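PDB 5TZJ: glycosyl transferase from Staphylococcus aureus, which belongs to the family 2 glycosyl transferases and holds uridine-diphosphate-N-acetylglucosamine in a pocket. Local coordinates for residues 149-154 against 177-182; 216-221 against 272-277; 241-246 against 287-292. All coordinates share one frame; numbering follows the deposited sequence.

Interaction 1. Residues 149-154 against 177-182; sequences YTLSPT and EDQLFT. With UD1 (uridine-diphosphate-N-acetylglucosamine), chain C.
Leu-151 lies across helix 177-188 at Gln-179 and Thr-182 and forms the tight part of this contact. Its CB sits 3.8 Å from CA of Gln-179, and its CD1 rests on the aliphatic part of that glutamine, the two side chains crossing at about a right angle. CD2 of Leu-151 meets CG2 of Thr-182 at 4.0 Å. With OG1 anti to the carbonyl carbon (chi1 -67°), Thr-182 turns its hydroxyl to the loop, where OG1 donates to Leu-151 O at 3.0 Å, reaching it from 56° above the carbonyl plane. The same OG1 is hydrogen-bonded to Tyr-157. Alongside, Asp-178 CB packs on Pro-153 CD at 3.5 Å.

Toward the sugar the segments touch each other less, and the ligand adds contacts. Ser-152 CB touches the acetyl methyl C8' of uridine-diphosphate-N-acetylglucosamine at 3.5 Å, and Pro-153 CD lies near O3'. Glu-177 does not touch 149-154; its OE1 accepts from O4' and its OE2 from O6', each at 2.7 Å, while Arg-75 forms a salt bridge with OE1. The chemistry therefore divides: apolar packing and one hydroxyl bond join loop to helix, whereas the Glu-177 carboxylate holds two sugar hydroxyls.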
loop_
_atom_site.group_PDB
_atom_site.type_symbol
_atom_site.label_atom_id
_atom_site.label_comp_id
_atom_site.label_asym_id
_atom_site.label_seq_id
_atom_site.Cartn_x
_atom_site.Cartn_y
_atom_site.Cartn_z
ATOM N N TYR A 149 -0.222 6.227 -5.320
ATOM C CA TYR A 149 0.731 6.567 -4.276
ATOM C C TYR A 149 0.233 6.245 -2.868
ATOM O O TYR A 149 0.995 6.470 -1.919
ATOM C CB TYR A 149 1.130 8.035 -4.395
ATOM C CG TYR A 149 2.025 8.187 -5.617
ATOM C CD1 TYR A 149 1.479 8.307 -6.887
ATOM C CD2 TYR A 149 3.410 8.118 -5.508
ATOM C CE1 TYR A 149 2.299 8.408 -8.032
ATOM C CE2 TYR A 149 4.255 8.220 -6.667
ATOM C CZ TYR A 149 3.678 8.334 -7.911
ATOM O OH TYR A 149 4.474 8.396 -9.048
ATOM N N THR A 150 -0.980 5.672 -2.712
ATOM C CA THR A 150 -1.446 5.198 -1.407
ATOM C C THR A 150 -2.092 3.815 -1.555
ATOM O O THR A 150 -3.191 3.680 -2.095
ATOM C CB THR A 150 -2.384 6.210 -0.711
ATOM O OG1 THR A 150 -2.805 5.654 0.551
ATOM C CG2 THR A 150 -3.614 6.555 -1.533
ATOM N N LEU A 151 -1.375 2.780 -1.086
ATOM C CA LEU A 151 -1.804 1.391 -1.196
ATOM C C LEU A 151 -2.101 0.760 0.162
ATOM O O LEU A 151 -2.382 -0.439 0.229
ATOM C CB LEU A 151 -0.736 0.561 -1.963
ATOM C CG LEU A 151 -0.446 1.170 -3.337
ATOM C CD1 LEU A 151 0.677 0.387 -4.056
ATOM C CD2 LEU A 151 -1.745 1.179 -4.125
ATOM N N SER A 152 -2.069 1.542 1.238
ATOM C CA SER A 152 -2.386 1.012 2.541
ATOM C C SER A 152 -3.849 0.567 2.558
ATOM O O SER A 152 -4.655 0.996 1.719
ATOM C CB SER A 152 -2.125 2.075 3.598
ATOM O OG SER A 152 -3.046 3.156 3.459
ATOM N N PRO A 153 -4.228 -0.307 3.481
ATOM C CA PRO A 153 -5.610 -0.798 3.472
ATOM C C PRO A 153 -6.579 0.075 4.267
ATOM O O PRO A 153 -7.746 -0.320 4.456
ATOM C CB PRO A 153 -5.456 -2.194 4.103
ATOM C CG PRO A 153 -4.333 -2.032 5.091
ATOM C CD PRO A 153 -3.371 -1.042 4.433
ATOM N N THR A 154 -6.129 1.248 4.724
ATOM C CA THR A 154 -6.897 2.118 5.639
ATOM C C THR A 154 -7.890 2.979 4.852
ATOM O O THR A 154 -7.856 4.212 4.873
ATOM C CB THR A 154 -5.928 2.998 6.417
ATOM O OG1 THR A 154 -5.150 3.763 5.465
ATOM C CG2 THR A 154 -4.991 2.119 7.227
ATOM N N GLU A 177 2.278 -6.390 2.124
ATOM C CA GLU A 177 1.091 -7.213 1.875
ATOM C C GLU A 177 -0.098 -6.355 1.426
ATOM O O GLU A 177 -0.943 -6.805 0.640
ATOM C CB GLU A 177 0.792 -8.059 3.151
ATOM C CG GLU A 177 -0.046 -7.420 4.299
ATOM C CD GLU A 177 0.446 -6.039 4.871
ATOM O OE1 GLU A 177 -0.407 -5.266 5.380
ATOM O OE2 GLU A 177 1.650 -5.700 4.837
ATOM N N ASP A 178 -0.139 -5.099 1.831
ATOM C CA ASP A 178 -1.293 -4.283 1.461
ATOM C C ASP A 178 -1.213 -3.857 0.005
ATOM O O ASP A 178 -2.238 -3.620 -0.632
ATOM C CB ASP A 178 -1.379 -3.063 2.385
ATOM C CG ASP A 178 -0.010 -2.355 2.585
ATOM O OD1 ASP A 178 1.059 -2.868 2.150
ATOM O OD2 ASP A 178 -0.005 -1.277 3.204
ATOM N N GLN A 179 -0.006 -3.774 -0.552
ATOM C CA GLN A 179 0.104 -3.160 -1.871
ATOM C C GLN A 179 -0.654 -3.978 -2.904
ATOM O O GLN A 179 -1.365 -3.415 -3.746
ATOM C CB GLN A 179 1.567 -3.021 -2.266
ATOM C CG GLN A 179 2.287 -1.981 -1.361
ATOM C CD GLN A 179 3.652 -1.610 -1.894
ATOM O OE1 GLN A 179 3.888 -1.601 -3.118
ATOM N NE2 GLN A 179 4.554 -1.272 -0.990
ATOM N N LEU A 180 -0.539 -5.312 -2.825
ATOM C CA LEU A 180 -1.219 -6.175 -3.793
ATOM C C LEU A 180 -2.730 -6.128 -3.560
ATOM O O LEU A 180 -3.513 -6.006 -4.508
ATOM C CB LEU A 180 -0.669 -7.608 -3.661
ATOM C CG LEU A 180 -1.284 -8.748 -4.517
ATOM C CD1 LEU A 180 -1.173 -8.372 -6.002
ATOM C CD2 LEU A 180 -0.643 -10.136 -4.222
ATOM N N PHE A 181 -3.142 -6.189 -2.291
ATOM C CA PHE A 181 -4.555 -6.147 -1.929
ATOM C C PHE A 181 -5.232 -4.907 -2.496
ATOM O O PHE A 181 -6.272 -4.993 -3.156
ATOM C CB PHE A 181 -4.671 -6.168 -0.409
ATOM C CG PHE A 181 -6.120 -6.037 0.108
ATOM C CD1 PHE A 181 -6.889 -7.193 0.308
ATOM C CD2 PHE A 181 -6.660 -4.808 0.408
ATOM C CE1 PHE A 181 -8.215 -7.112 0.784
ATOM C CE2 PHE A 181 -8.027 -4.692 0.882
ATOM C CZ PHE A 181 -8.787 -5.858 1.076
ATOM N N THR A 182 -4.652 -3.742 -2.254
ATOM C CA THR A 182 -5.309 -2.520 -2.689
ATOM C C THR A 182 -5.183 -2.331 -4.200
ATOM O O THR A 182 -6.108 -1.820 -4.824
ATOM C CB THR A 182 -4.712 -1.331 -1.932
ATOM O OG1 THR A 182 -5.073 -1.445 -0.536
ATOM C CG2 THR A 182 -5.223 0.026 -2.535
HETATM C "C1'" UD1 C . 1.651 0.267 8.081
HETATM C "C2'" UD1 C . 0.289 0.263 7.399
HETATM C "C3'" UD1 C . -0.393 -0.996 7.819
HETATM C "C4'" UD1 C . 0.310 -2.107 7.121
HETATM C "C5'" UD1 C . 1.692 -2.252 7.761
HETATM C "C6'" UD1 C . 2.480 -3.335 7.084
HETATM C "C7'" UD1 C . -0.374 2.640 6.940
HETATM C "C8'" UD1 C . 0.557 2.624 5.741
HETATM N "N2'" UD1 C . -0.494 1.472 7.776
HETATM O "O1'" UD1 C . 1.405 0.352 9.437
HETATM O "O3'" UD1 C . -1.825 -0.968 7.556
HETATM O "O4'" UD1 C . -0.440 -3.301 7.234
HETATM O "O5'" UD1 C . 2.434 -0.964 7.674
HETATM O "O6'" UD1 C . 2.331 -3.229 5.690
HETATM O "O7'" UD1 C . -0.991 3.604 7.221
HETATM N N1 UD1 C . -0.420 -6.873 13.466
HETATM C C2 UD1 C . -0.946 -8.267 13.489
HETATM N N3 UD1 C . -0.010 -9.432 13.587
HETATM C C4 UD1 C . 1.425 -9.174 13.645
HETATM C C5 UD1 C . 1.950 -7.770 13.595
HETATM C C6 UD1 C . 1.011 -6.627 13.501
HETATM O O2 UD1 C . -2.103 -8.449 13.439
HETATM O O4 UD1 C . 2.168 -10.096 13.725
HETATM C C1B UD1 C . -1.353 -5.786 13.313
HETATM C C2B UD1 C . -1.093 -4.521 14.302
HETATM O "O2'" UD1 C . -1.694 -4.813 15.625
HETATM C C3B UD1 C . -1.634 -3.488 13.656
HETATM C C4B UD1 C . -1.500 -3.811 12.154
HETATM O O4B UD1 C . -1.206 -5.320 12.075
HETATM O O3B UD1 C . -3.115 -3.386 13.915
HETATM C C5B UD1 C . -0.435 -3.135 11.489
HETATM O O5B UD1 C . 0.783 -3.453 12.104
HETATM P PA UD1 C . 1.736 -2.179 12.542
HETATM O O1A UD1 C . 2.845 -2.648 13.449
HETATM O O2A UD1 C . 0.890 -1.104 13.199
HETATM O O3A UD1 C . 2.314 -1.613 11.084
HETATM P PB UD1 C . 2.509 -0.043 10.603
HETATM O O1B UD1 C . 2.363 0.965 11.721
HETATM O O2B UD1 C . 3.957 -0.077 10.138
#

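Interaction 2. Residues 216-221 against 272-277; sequences VSPEDF and PQWINA
Two side-chain torsions set up this contact: in Trp-274, chi1 of -77° places CG anti to the carbonyl carbon, and chi2 of 68° turns the indole so that one face meets Pro-218. Trp-274 leaves its backbone heading away from 216-221, yet the ring returns to it. Pro-218 CG lies 3.7 Å from the centroid of the five-membered ring and 15° off its normal, the geometry of a CH-pi contact over the face. Within that ring the nearest atom to Pro-218 CG is NE1, at 3.6 Å.

One turn further along helix 271-282, Ala-277 points its methyl at the backbone of the facing helix: CB is 3.5 Å from Pro-218 O and 4.1 Å from Pro-218 CB. The small alanine is consistent with the close approach of the chains, the CA atoms of Glu-219 and Ala-277 being 5.2 Å apart. On the solvent side, the bend of Glu-219 at chi2 carries its carboxylate toward Gln-273. No direct hydrogen bond joins the segments; instead, a water donates to both Glu-219 OE2 (2.7 Å) and Gln-273 O (2.8 Å).

Ser-217 is the N-cap of helix 218-233, its OG accepting from Asp-220 N at 3.0 Å. The contact thus joins the first turn of that helix to helix 271-282. Tyr-222, a little further along helix 218-233, also touches Trp-274 and Ala-277, the ring of Phe-262 lies nearly parallel to the indole, and Ile-275 packs on helix 309-321.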
loop_
_atom_site.group_PDB
_atom_site.type_symbol
_atom_site.label_atom_id
_atom_site.label_comp_id
_atom_site.label_asym_id
_atom_site.label_seq_id
_atom_site.Cartn_x
_atom_site.Cartn_y
_atom_site.Cartn_z
ATOM N N VAL A 216 11.858 -8.016 5.974
ATOM C CA VAL A 216 11.344 -8.948 4.975
ATOM C C VAL A 216 12.444 -9.127 3.935
ATOM O O VAL A 216 13.019 -8.141 3.461
ATOM C CB VAL A 216 10.038 -8.444 4.332
ATOM C CG1 VAL A 216 10.184 -7.006 3.904
ATOM C CG2 VAL A 216 9.670 -9.288 3.137
ATOM N N SER A 217 12.757 -10.377 3.605
ATOM C CA SER A 217 13.842 -10.629 2.678
ATOM C C SER A 217 13.555 -9.972 1.328
ATOM O O SER A 217 12.395 -9.726 0.970
ATOM C CB SER A 217 14.041 -12.130 2.475
ATOM O OG SER A 217 12.919 -12.620 1.762
ATOM N N PRO A 218 14.596 -9.649 0.568
ATOM C CA PRO A 218 14.343 -9.102 -0.780
ATOM C C PRO A 218 13.502 -10.058 -1.590
ATOM O O PRO A 218 12.639 -9.644 -2.370
ATOM C CB PRO A 218 15.760 -8.945 -1.381
ATOM C CG PRO A 218 16.686 -8.996 -0.245
ATOM C CD PRO A 218 16.031 -9.774 0.879
ATOM N N GLU A 219 13.710 -11.359 -1.379
ATOM C CA GLU A 219 12.936 -12.358 -2.097
ATOM C C GLU A 219 11.434 -12.193 -1.825
ATOM O O GLU A 219 10.622 -12.174 -2.756
ATOM C CB GLU A 219 13.424 -13.757 -1.696
ATOM C CG GLU A 219 14.905 -14.056 -2.094
ATOM C CD GLU A 219 15.977 -13.420 -1.164
ATOM O OE1 GLU A 219 15.646 -12.896 -0.067
ATOM O OE2 GLU A 219 17.179 -13.465 -1.543
ATOM N N ASP A 220 11.044 -12.101 -0.554
ATOM C CA ASP A 220 9.611 -11.976 -0.255
ATOM C C ASP A 220 9.071 -10.625 -0.717
ATOM O O ASP A 220 7.971 -10.544 -1.271
ATOM C CB ASP A 220 9.355 -12.165 1.244
ATOM C CG ASP A 220 9.614 -13.562 1.687
ATOM O OD1 ASP A 220 9.562 -14.461 0.830
ATOM O OD2 ASP A 220 9.871 -13.776 2.872
ATOM N N PHE A 221 9.829 -9.545 -0.485
ATOM C CA PHE A 221 9.356 -8.223 -0.870
ATOM C C PHE A 221 9.091 -8.149 -2.362
ATOM O O PHE A 221 8.030 -7.677 -2.794
ATOM C CB PHE A 221 10.382 -7.149 -0.472
ATOM C CG PHE A 221 10.008 -5.768 -0.917
ATOM C CD1 PHE A 221 8.972 -5.089 -0.285
ATOM C CD2 PHE A 221 10.674 -5.148 -1.975
ATOM C CE1 PHE A 221 8.596 -3.795 -0.686
ATOM C CE2 PHE A 221 10.326 -3.862 -2.373
ATOM C CZ PHE A 221 9.272 -3.177 -1.722
ATOM N N PRO A 272 23.881 -8.759 -4.452
ATOM C CA PRO A 272 23.418 -9.749 -5.451
ATOM C C PRO A 272 22.089 -10.397 -5.086
ATOM O O PRO A 272 21.331 -10.773 -5.987
ATOM C CB PRO A 272 24.568 -10.765 -5.504
ATOM C CG PRO A 272 25.746 -9.941 -5.155
ATOM C CD PRO A 272 25.282 -9.023 -4.064
ATOM N N GLN A 273 21.786 -10.562 -3.802
ATOM C CA GLN A 273 20.450 -11.040 -3.448
ATOM C C GLN A 273 19.393 -10.030 -3.878
ATOM O O GLN A 273 18.306 -10.403 -4.340
ATOM C CB GLN A 273 20.332 -11.262 -1.948
ATOM C CG GLN A 273 21.211 -12.308 -1.368
ATOM C CD GLN A 273 21.211 -12.217 0.168
ATOM O OE1 GLN A 273 20.140 -12.104 0.812
ATOM N NE2 GLN A 273 22.408 -12.233 0.748
ATOM N N TRP A 274 19.682 -8.748 -3.680
ATOM C CA TRP A 274 18.738 -7.695 -4.071
ATOM C C TRP A 274 18.527 -7.666 -5.591
ATOM O O TRP A 274 17.390 -7.571 -6.061
ATOM C CB TRP A 274 19.220 -6.321 -3.560
ATOM C CG TRP A 274 18.981 -6.121 -2.095
ATOM C CD1 TRP A 274 19.603 -6.785 -1.063
ATOM C CD2 TRP A 274 17.993 -5.268 -1.492
ATOM N NE1 TRP A 274 19.086 -6.362 0.149
ATOM C CE2 TRP A 274 18.102 -5.434 -0.088
ATOM C CE3 TRP A 274 17.035 -4.362 -2.006
ATOM C CZ2 TRP A 274 17.294 -4.728 0.823
ATOM C CZ3 TRP A 274 16.242 -3.621 -1.096
ATOM C CH2 TRP A 274 16.382 -3.824 0.304
ATOM N N ILE A 275 19.617 -7.702 -6.388
ATOM C CA ILE A 275 19.401 -7.548 -7.830
ATOM C C ILE A 275 18.765 -8.803 -8.418
ATOM O O ILE A 275 17.975 -8.732 -9.375
ATOM C CB ILE A 275 20.718 -7.163 -8.559
ATOM C CG1 ILE A 275 20.464 -6.516 -9.945
ATOM C CG2 ILE A 275 21.655 -8.382 -8.781
ATOM C CD1 ILE A 275 20.109 -4.976 -9.907
ATOM N N ASN A 276 19.045 -9.981 -7.848
ATOM C CA ASN A 276 18.356 -11.159 -8.335
ATOM C C ASN A 276 16.844 -11.064 -8.040
ATOM O O ASN A 276 16.014 -11.355 -8.907
ATOM C CB ASN A 276 19.014 -12.407 -7.743
ATOM C CG ASN A 276 20.428 -12.636 -8.326
ATOM O OD1 ASN A 276 20.720 -12.255 -9.475
ATOM N ND2 ASN A 276 21.312 -13.243 -7.534
ATOM N N ALA A 277 16.465 -10.633 -6.848
ATOM C CA ALA A 277 15.027 -10.536 -6.550
ATOM C C ALA A 277 14.366 -9.391 -7.327
ATOM O O ALA A 277 13.295 -9.566 -7.929
ATOM C CB ALA A 277 14.792 -10.338 -5.059
HETATM O O HOH W 1 17.590 -13.125 -4.171
#

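Interaction 3. Residues 241-246 against 287-292; sequences HKDQIL and ERVDAL
The carboxylate of Asp-243 is gripped side-on by two nitrogens of Arg-288, one to each oxygen. NE donates to OD2 of Asp-243 over 2.7 Å with an N-H...O angle of 167°, and OD2 lies in the guanidinium plane. The second bond, from Arg-288 NH2 to Asp-243 OD1, is as short at 2.7 Å but more bent, at 147°, with the acceptor tilted somewhat out of that plane. Both oxygens use their syn lone pairs, and the two flat groups are 25° apart, so the bidentate salt bridge is nearly coplanar. The arginine is extended from CG to NE after a first torsion that sets CG between the backbone N and the carbonyl carbon; NE and NH2 then meet the acid along one edge of the guanidinium.

Next to the ion pair, aliphatic groups pack against the aspartate and its backbone. Leu-292 brings CD1 to 3.7 Å from Asp-243 CB, while Val-289 touches Asp-243 with both branches: CG1 lies 3.8 Å from Asp-243 O, and CG2 rests 3.9 Å from Asp-243 OD1. Leu-246 adds a looser contact through CG, 4.4 Å from Val-289 CG1. Gln-244 bends at chi2 so that NE2 approaches Leu-292 CB.

Helix 239-256 is thereby joined to the loop between helices 271-282 and 298-305. Since Asp-243 is buried and Arg-288 exposed, the two-point grip supplies a countercharge to a carboxylate within the interface and probably favours its ionised form, while its planar geometry restricts rotation of both end groups.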
loop_
_atom_site.group_PDB
_atom_site.type_symbol
_atom_site.label_atom_id
_atom_site.label_comp_id
_atom_site.label_asym_id
_atom_site.label_seq_id
_atom_site.Cartn_x
_atom_site.Cartn_y
_atom_site.Cartn_z
ATOM N N HIS A 241 -3.767 1.080 -21.539
ATOM C CA HIS A 241 -4.028 1.522 -20.170
ATOM C C HIS A 241 -3.290 0.647 -19.154
ATOM O O HIS A 241 -2.721 1.158 -18.176
ATOM C CB HIS A 241 -5.542 1.510 -19.904
ATOM C CG HIS A 241 -6.264 2.601 -20.604
ATOM N ND1 HIS A 241 -7.605 2.841 -20.443
ATOM C CD2 HIS A 241 -5.830 3.540 -21.468
ATOM C CE1 HIS A 241 -7.975 3.874 -21.179
ATOM N NE2 HIS A 241 -6.912 4.317 -21.818
ATOM N N LYS A 242 -3.262 -0.661 -19.379
ATOM C CA LYS A 242 -2.530 -1.550 -18.470
ATOM C C LYS A 242 -1.060 -1.177 -18.409
ATOM O O LYS A 242 -0.466 -1.111 -17.319
ATOM C CB LYS A 242 -2.655 -3.008 -18.917
ATOM C CG LYS A 242 -4.016 -3.619 -18.794
ATOM C CD LYS A 242 -4.175 -4.616 -19.955
ATOM C CE LYS A 242 -4.077 -5.959 -19.461
ATOM N NZ LYS A 242 -4.268 -7.017 -20.491
ATOM N N ASP A 243 -0.443 -0.948 -19.590
ATOM C CA ASP A 243 0.964 -0.541 -19.621
ATOM C C ASP A 243 1.147 0.750 -18.857
ATOM O O ASP A 243 2.115 0.908 -18.099
ATOM C CB ASP A 243 1.452 -0.330 -21.067
ATOM C CG ASP A 243 1.830 -1.632 -21.785
ATOM O OD1 ASP A 243 1.651 -2.751 -21.203
ATOM O OD2 ASP A 243 2.342 -1.534 -22.942
ATOM N N GLN A 244 0.210 1.681 -19.041
ATOM C CA GLN A 244 0.317 2.985 -18.395
ATOM C C GLN A 244 0.169 2.862 -16.891
ATOM O O GLN A 244 0.885 3.539 -16.146
ATOM C CB GLN A 244 -0.741 3.937 -18.950
ATOM C CG GLN A 244 -0.142 5.049 -19.787
ATOM C CD GLN A 244 0.889 5.892 -18.998
ATOM O OE1 GLN A 244 0.813 6.019 -17.763
ATOM N NE2 GLN A 244 1.859 6.444 -19.706
ATOM N N ILE A 245 -0.742 1.995 -16.417
ATOM C CA ILE A 245 -0.840 1.756 -14.965
ATOM C C ILE A 245 0.440 1.107 -14.416
ATOM O O ILE A 245 0.970 1.504 -13.365
ATOM C CB ILE A 245 -2.095 0.929 -14.653
ATOM C CG1 ILE A 245 -3.337 1.786 -14.929
ATOM C CG2 ILE A 245 -2.085 0.336 -13.185
ATOM C CD1 ILE A 245 -4.560 0.897 -15.206
ATOM N N LEU A 246 0.943 0.084 -15.084
ATOM C CA LEU A 246 2.218 -0.503 -14.649
ATOM C C LEU A 246 3.332 0.541 -14.590
ATOM O O LEU A 246 4.074 0.604 -13.599
ATOM C CB LEU A 246 2.606 -1.625 -15.578
ATOM C CG LEU A 246 3.760 -2.541 -15.190
ATOM C CD1 LEU A 246 3.697 -3.027 -13.697
ATOM C CD2 LEU A 246 3.707 -3.798 -16.113
ATOM N N GLU A 287 9.497 -4.931 -21.702
ATOM C CA GLU A 287 10.432 -3.839 -21.964
ATOM C C GLU A 287 9.771 -2.623 -22.610
ATOM O O GLU A 287 10.237 -1.501 -22.413
ATOM C CB GLU A 287 11.557 -4.351 -22.865
ATOM C CG GLU A 287 12.746 -3.436 -23.015
ATOM C CD GLU A 287 13.789 -4.036 -23.994
ATOM O OE1 GLU A 287 14.269 -5.167 -23.747
ATOM O OE2 GLU A 287 14.082 -3.401 -25.041
ATOM N N ARG A 288 8.694 -2.807 -23.372
ATOM C CA ARG A 288 8.041 -1.637 -23.985
ATOM C C ARG A 288 7.512 -0.664 -22.942
ATOM O O ARG A 288 7.285 0.513 -23.257
ATOM C CB ARG A 288 6.883 -2.093 -24.880
ATOM C CG ARG A 288 5.725 -2.820 -24.052
ATOM C CD ARG A 288 4.659 -3.518 -24.905
ATOM N NE ARG A 288 3.513 -3.734 -24.007
ATOM C CZ ARG A 288 3.116 -4.932 -23.538
ATOM N NH1 ARG A 288 3.708 -6.070 -23.959
ATOM N NH2 ARG A 288 2.105 -5.010 -22.659
ATOM N N VAL A 289 7.320 -1.126 -21.701
ATOM C CA VAL A 289 6.768 -0.259 -20.680
ATOM C C VAL A 289 7.800 0.763 -20.249
ATOM O O VAL A 289 7.435 1.823 -19.727
ATOM C CB VAL A 289 6.280 -1.102 -19.475
ATOM C CG1 VAL A 289 5.772 -0.203 -18.340
ATOM C CG2 VAL A 289 5.230 -2.109 -19.922
ATOM N N ASP A 290 9.093 0.460 -20.445
ATOM C CA ASP A 290 10.142 1.333 -19.926
ATOM C C ASP A 290 10.049 2.714 -20.549
ATOM O O ASP A 290 10.356 3.721 -19.896
ATOM C CB ASP A 290 11.521 0.738 -20.223
ATOM C CG ASP A 290 11.794 -0.589 -19.489
ATOM O OD1 ASP A 290 10.834 -1.134 -18.870
ATOM O OD2 ASP A 290 12.955 -1.119 -19.603
ATOM N N ALA A 291 9.588 2.773 -21.797
ATOM C CA ALA A 291 9.425 4.026 -22.533
ATOM C C ALA A 291 8.372 4.905 -21.894
ATOM O O ALA A 291 8.360 6.126 -22.141
ATOM C CB ALA A 291 9.032 3.742 -24.008
ATOM N N LEU A 292 7.516 4.336 -21.052
ATOM C CA LEU A 292 6.486 5.144 -20.408
ATOM C C LEU A 292 6.831 5.600 -19.000
ATOM O O LEU A 292 6.062 6.393 -18.451
ATOM C CB LEU A 292 5.153 4.382 -20.309
ATOM C CG LEU A 292 4.633 3.649 -21.541
ATOM C CD1 LEU A 292 3.366 2.860 -21.130
ATOM C CD2 LEU A 292 4.371 4.632 -22.636
#

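How the interactions relate
Interaction 1 comes first in the chain; the segments of interactions 2 and 3 follow and interleave. Their centres are widely spaced: about 20 Å between interactions 1 and 2, 21 Å between 1 and 3, and 23 Å between 2 and 3. Interaction 1 lies near the centre of the chain, at the ligand pocket; the others belong to the TarS linker domain. Helices 218-233 and 239-256 connect these regions: each contributes a segment to interaction 2 or 3, and both touch side chains of interaction 1, through Met-225 and Ile-228 or Arg-252. The helical linker therefore packs directly against helix 177-188, which carries the ligand-binding Glu-177.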